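Side-chain contacts in phosphodiesterase (Candida albicans, PDB 6CPU), which is a phosphodiesterase of the HD-domain clan, a largely helical metal-dependent enzyme modelled with a zinc ion and a magnesium ion: residues 170-173 with 174-177; 408-411 with 412-415. All blocks are in the same frame, centred on the assembly; numbering follows the deposited sequence.

Contact 1: residues 170-173 with 174-177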
loop_
_atom_site.group_PDB
_atom_site.type_symbol
_atom_site.label_atom_id
_atom_site.label_comp_id
_atom_site.label_asym_id
_atom_site.label_seq_id
_atom_site.Cartn_x
_atom_site.Cartn_y
_atom_site.Cartn_z
ATOM N N ASN A 170 18.465 2.575 -1.224
ATOM C CA ASN A 170 19.879 2.185 -1.115
ATOM C C ASN A 170 20.110 1.144 -0.033
ATOM O O ASN A 170 20.835 0.175 -0.255
ATOM C CB ASN A 170 20.758 3.398 -0.849
ATOM C CG ASN A 170 22.232 3.031 -0.676
ATOM O OD1 ASN A 170 22.738 2.906 0.453
ATOM N ND2 ASN A 170 22.919 2.838 -1.789
ATOM N N CYS A 171 19.476 1.329 1.122
ATOM C CA CYS A 171 19.647 0.407 2.228
ATOM C C CYS A 171 19.190 -1.000 1.844
ATOM O O CYS A 171 19.835 -1.986 2.203
ATOM C CB CYS A 171 18.896 0.881 3.470
ATOM S SG CYS A 171 19.071 -0.274 4.842
ATOM N N ASN A 172 18.081 -1.099 1.117
ATOM C CA ASN A 172 17.563 -2.402 0.747
ATOM C C ASN A 172 18.237 -3.053 -0.454
ATOM O O ASN A 172 18.153 -4.281 -0.605
ATOM C CB ASN A 172 16.055 -2.354 0.572
ATOM C CG ASN A 172 15.359 -2.244 1.893
ATOM O OD1 ASN A 172 15.189 -3.236 2.602
ATOM N ND2 ASN A 172 15.019 -1.031 2.271
ATOM N N ALA A 173 18.927 -2.267 -1.269
ATOM C CA ALA A 173 19.665 -2.811 -2.400
ATOM C C ALA A 173 21.063 -3.344 -2.012
ATOM O O ALA A 173 21.601 -4.238 -2.675
ATOM C CB ALA A 173 19.789 -1.767 -3.474
ATOM N N THR A 174 21.654 -2.785 -0.961
ATOM C CA THR A 174 23.069 -3.052 -0.637
ATOM C C THR A 174 23.270 -3.981 0.561
ATOM O O THR A 174 24.394 -4.183 1.022
ATOM C CB THR A 174 23.821 -1.750 -0.360
ATOM O OG1 THR A 174 23.241 -1.103 0.785
ATOM C CG2 THR A 174 23.759 -0.843 -1.554
ATOM N N ARG A 175 22.181 -4.559 1.043
ATOM C CA ARG A 175 22.190 -5.349 2.268
ATOM C C ARG A 175 23.009 -6.632 2.055
ATOM O O ARG A 175 22.894 -7.264 1.013
ATOM C CB ARG A 175 20.727 -5.644 2.656
ATOM C CG ARG A 175 20.486 -6.020 4.097
ATOM C CD ARG A 175 19.015 -6.298 4.392
ATOM N NE ARG A 175 18.373 -7.143 3.383
ATOM C CZ ARG A 175 17.325 -6.796 2.624
ATOM N NH1 ARG A 175 16.740 -5.600 2.741
ATOM N NH2 ARG A 175 16.854 -7.659 1.733
ATOM N N SER A 176 23.880 -7.000 3.001
ATOM C CA SER A 176 24.671 -8.240 2.846
ATOM C C SER A 176 23.803 -9.472 3.084
ATOM O O SER A 176 22.705 -9.373 3.632
ATOM C CB SER A 176 25.859 -8.280 3.813
ATOM O OG SER A 176 25.416 -8.362 5.154
ATOM N N GLU A 177 24.298 -10.640 2.684
ATOM C CA GLU A 177 23.561 -11.872 2.914
ATOM C C GLU A 177 23.409 -12.139 4.420
ATOM O O GLU A 177 22.360 -12.605 4.857
ATOM C CB GLU A 177 24.220 -13.055 2.184
ATOM C CG GLU A 177 23.252 -14.172 1.811
ATOM C CD GLU A 177 22.358 -13.857 0.601
ATOM O OE1 GLU A 177 22.248 -12.675 0.175
ATOM O OE2 GLU A 177 21.747 -14.811 0.064
HETATM O O HOH W 1 17.663 -3.174 4.386
HETATM O O HOH W 2 19.674 -6.349 -0.380
HETATM O O HOH W 3 22.355 -6.712 -1.652
#
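The C-terminal end of helix 165-173 is closed by T174, the first residue to leave helical geometry, which folds its hydroxyl back onto the carbonyl of N170 one turn earlier. With chi1 at 62°, OG1 sits between its own backbone N and carbonyl carbon, and it donates to N170 O over 2.9 Å, tilted out of the carbonyl plane. A weak bond from T174 N reaches the same oxygen, so one residue grips it twice. The methyl CG2 of T174 lies 3.8 Å from ND2 of N170. N172 and R175 lie side by side, pointing the same way, with their flat ends 72° apart. OD1 of N172 meets the edge of the guanidinium in its plane, 2.8 Å from NH1 of R175. The arginine chain bends at chi3 (45°); its NE bonds to T180 OG1 and its NH2 to N388 O, while N172 ND2 is held by I168 O. One water accepts from R175 NH1 at 3.1 Å and donates weakly to C171 O; another joins the carbonyls of A173 and R175. S176 then caps helix 177-193, and the N172 and R175 side chains pack against helices 377-394 and 84-94.

Contact 2: residues 408-411 with 412-415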
loop_
_atom_site.group_PDB
_atom_site.type_symbol
_atom_site.label_atom_id
_atom_site.label_comp_id
_atom_site.label_asym_id
_atom_site.label_seq_id
_atom_site.Cartn_x
_atom_site.Cartn_y
_atom_site.Cartn_z
ATOM N N GLU A 408 11.060 -21.002 -16.475
ATOM C CA GLU A 408 12.097 -20.443 -15.616
ATOM C C GLU A 408 11.772 -19.007 -15.186
ATOM O O GLU A 408 12.515 -18.431 -14.410
ATOM C CB GLU A 408 13.464 -20.531 -16.295
ATOM C CG GLU A 408 13.992 -21.961 -16.352
ATOM C CD GLU A 408 15.367 -22.078 -16.983
ATOM O OE1 GLU A 408 15.878 -21.069 -17.520
ATOM O OE2 GLU A 408 15.940 -23.190 -16.947
ATOM N N LEU A 409 10.663 -18.447 -15.674
ATOM C CA LEU A 409 10.191 -17.138 -15.207
ATOM C C LEU A 409 9.719 -17.237 -13.755
ATOM O O LEU A 409 8.796 -17.995 -13.438
ATOM C CB LEU A 409 9.049 -16.603 -16.078
ATOM C CG LEU A 409 8.565 -15.182 -15.743
ATOM C CD1 LEU A 409 9.650 -14.159 -16.043
ATOM C CD2 LEU A 409 7.288 -14.827 -16.491
ATOM N N THR A 410 10.354 -16.458 -12.884
ATOM C CA THR A 410 10.060 -16.498 -11.453
ATOM C C THR A 410 8.905 -15.577 -11.097
ATOM O O THR A 410 8.560 -14.659 -11.839
ATOM C CB THR A 410 11.276 -16.063 -10.612
ATOM O OG1 THR A 410 11.611 -14.705 -10.931
ATOM C CG2 THR A 410 12.482 -16.971 -10.878
ATOM N N ILE A 411 8.317 -15.832 -9.938
ATOM C CA ILE A 411 7.262 -14.979 -9.417
ATOM C C ILE A 411 7.841 -13.607 -9.055
ATOM O O ILE A 411 7.171 -12.606 -9.217
ATOM C CB ILE A 411 6.555 -15.663 -8.227
ATOM C CG1 ILE A 411 5.741 -16.877 -8.731
ATOM C CG2 ILE A 411 5.661 -14.701 -7.456
ATOM C CD1 ILE A 411 4.552 -16.526 -9.607
ATOM N N ARG A 412 9.091 -13.558 -8.605
ATOM C CA ARG A 412 9.800 -12.274 -8.459
ATOM C C ARG A 412 9.694 -11.439 -9.741
ATOM O O ARG A 412 9.220 -10.300 -9.724
ATOM C CB ARG A 412 11.272 -12.507 -8.060
ATOM C CG ARG A 412 12.093 -11.229 -7.961
ATOM C CD ARG A 412 13.491 -11.436 -7.433
ATOM N NE ARG A 412 14.280 -10.215 -7.601
ATOM C CZ ARG A 412 14.887 -9.838 -8.727
ATOM N NH1 ARG A 412 14.816 -10.587 -9.823
ATOM N NH2 ARG A 412 15.574 -8.699 -8.756
ATOM N N SER A 413 10.102 -12.022 -10.866
ATOM C CA SER A 413 10.059 -11.335 -12.163
ATOM C C SER A 413 8.649 -10.967 -12.597
ATOM O O SER A 413 8.440 -9.911 -13.181
ATOM C CB SER A 413 10.727 -12.196 -13.248
ATOM O OG SER A 413 12.107 -12.324 -12.988
ATOM N N LEU A 414 7.679 -11.834 -12.305
ATOM C CA LEU A 414 6.288 -11.553 -12.651
ATOM C C LEU A 414 5.754 -10.388 -11.830
ATOM O O LEU A 414 5.063 -9.523 -12.361
ATOM C CB LEU A 414 5.416 -12.791 -12.445
ATOM C CG LEU A 414 3.915 -12.637 -12.725
ATOM C CD1 LEU A 414 3.657 -12.081 -14.114
ATOM C CD2 LEU A 414 3.220 -13.984 -12.540
ATOM N N ILE A 415 6.089 -10.364 -10.540
ATOM C CA ILE A 415 5.664 -9.264 -9.666
ATOM C C ILE A 415 6.252 -7.928 -10.144
ATOM O O ILE A 415 5.535 -6.914 -10.192
ATOM C CB ILE A 415 6.011 -9.554 -8.191
ATOM C CG1 ILE A 415 5.113 -10.682 -7.664
ATOM C CG2 ILE A 415 5.843 -8.289 -7.349
ATOM C CD1 ILE A 415 5.482 -11.220 -6.298
HETATM O O HOH W 4 14.111 -13.521 -10.206
HETATM O O HOH W 5 12.687 -14.733 -13.765
#
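A chi1 of 62° puts OG1 of T410 between its backbone N and carbonyl carbon, facing S413, whose own chi1 of -66° swings OG back beside its backbone N. S413 N donates to T410 OG1 over 3.1 Å, nearly straight at 166°. The two hydroxyl oxygens, T410 OG1 and S413 OG, are 3.2 Å apart, and CD1 of L409 rests 3.6 Å from CB of S413. T410 is thus the N-cap of helix 411-421, its side chain taking up an amide of the first turn. A water stands where a capping box would have a direct bond: it accepts from T410 N and lies 2.6 Å from S413 OG. A second water joins T410 OG1 to R412 NH1 (3.0 Å from the water), at the end of the extended arginine chain. The helical bonds begin at the cap itself, L414 N to T410 O, followed by I415 N to I411 O at 2.8 Å. On the buried side, the I411 and L414 side chains lie side by side, CD1 to CD2 4.1 Å, whereas CG2 of I411 crosses to CD1 of I415 at 3.7 Å. L414 faces helix 446-462; I411 and I415 both touch helix 336-348.

In the fold
Both contacts mark helix ends: contact 1 closes helix 165-173, while contact 2 starts helix 411-421. Their centres are 20 Å apart and their nearest atoms about 10 Å, so they do not touch. Helix 377-394 is their shared neighbour, meeting contact 1 through N388, K389, R392 and I393 and contact 2 through F386, I387 and L391. Neither contact supplies a zinc ligand; those are H278, H349, D350 and D462. Contact 2 stays clear of the metals, the side chain of I415 being about 13 Å from the zinc ion and about 13 Å from the magnesium ion. It also packs on helix 446-462, which ends at D462, and on helix 336-348, just before H349.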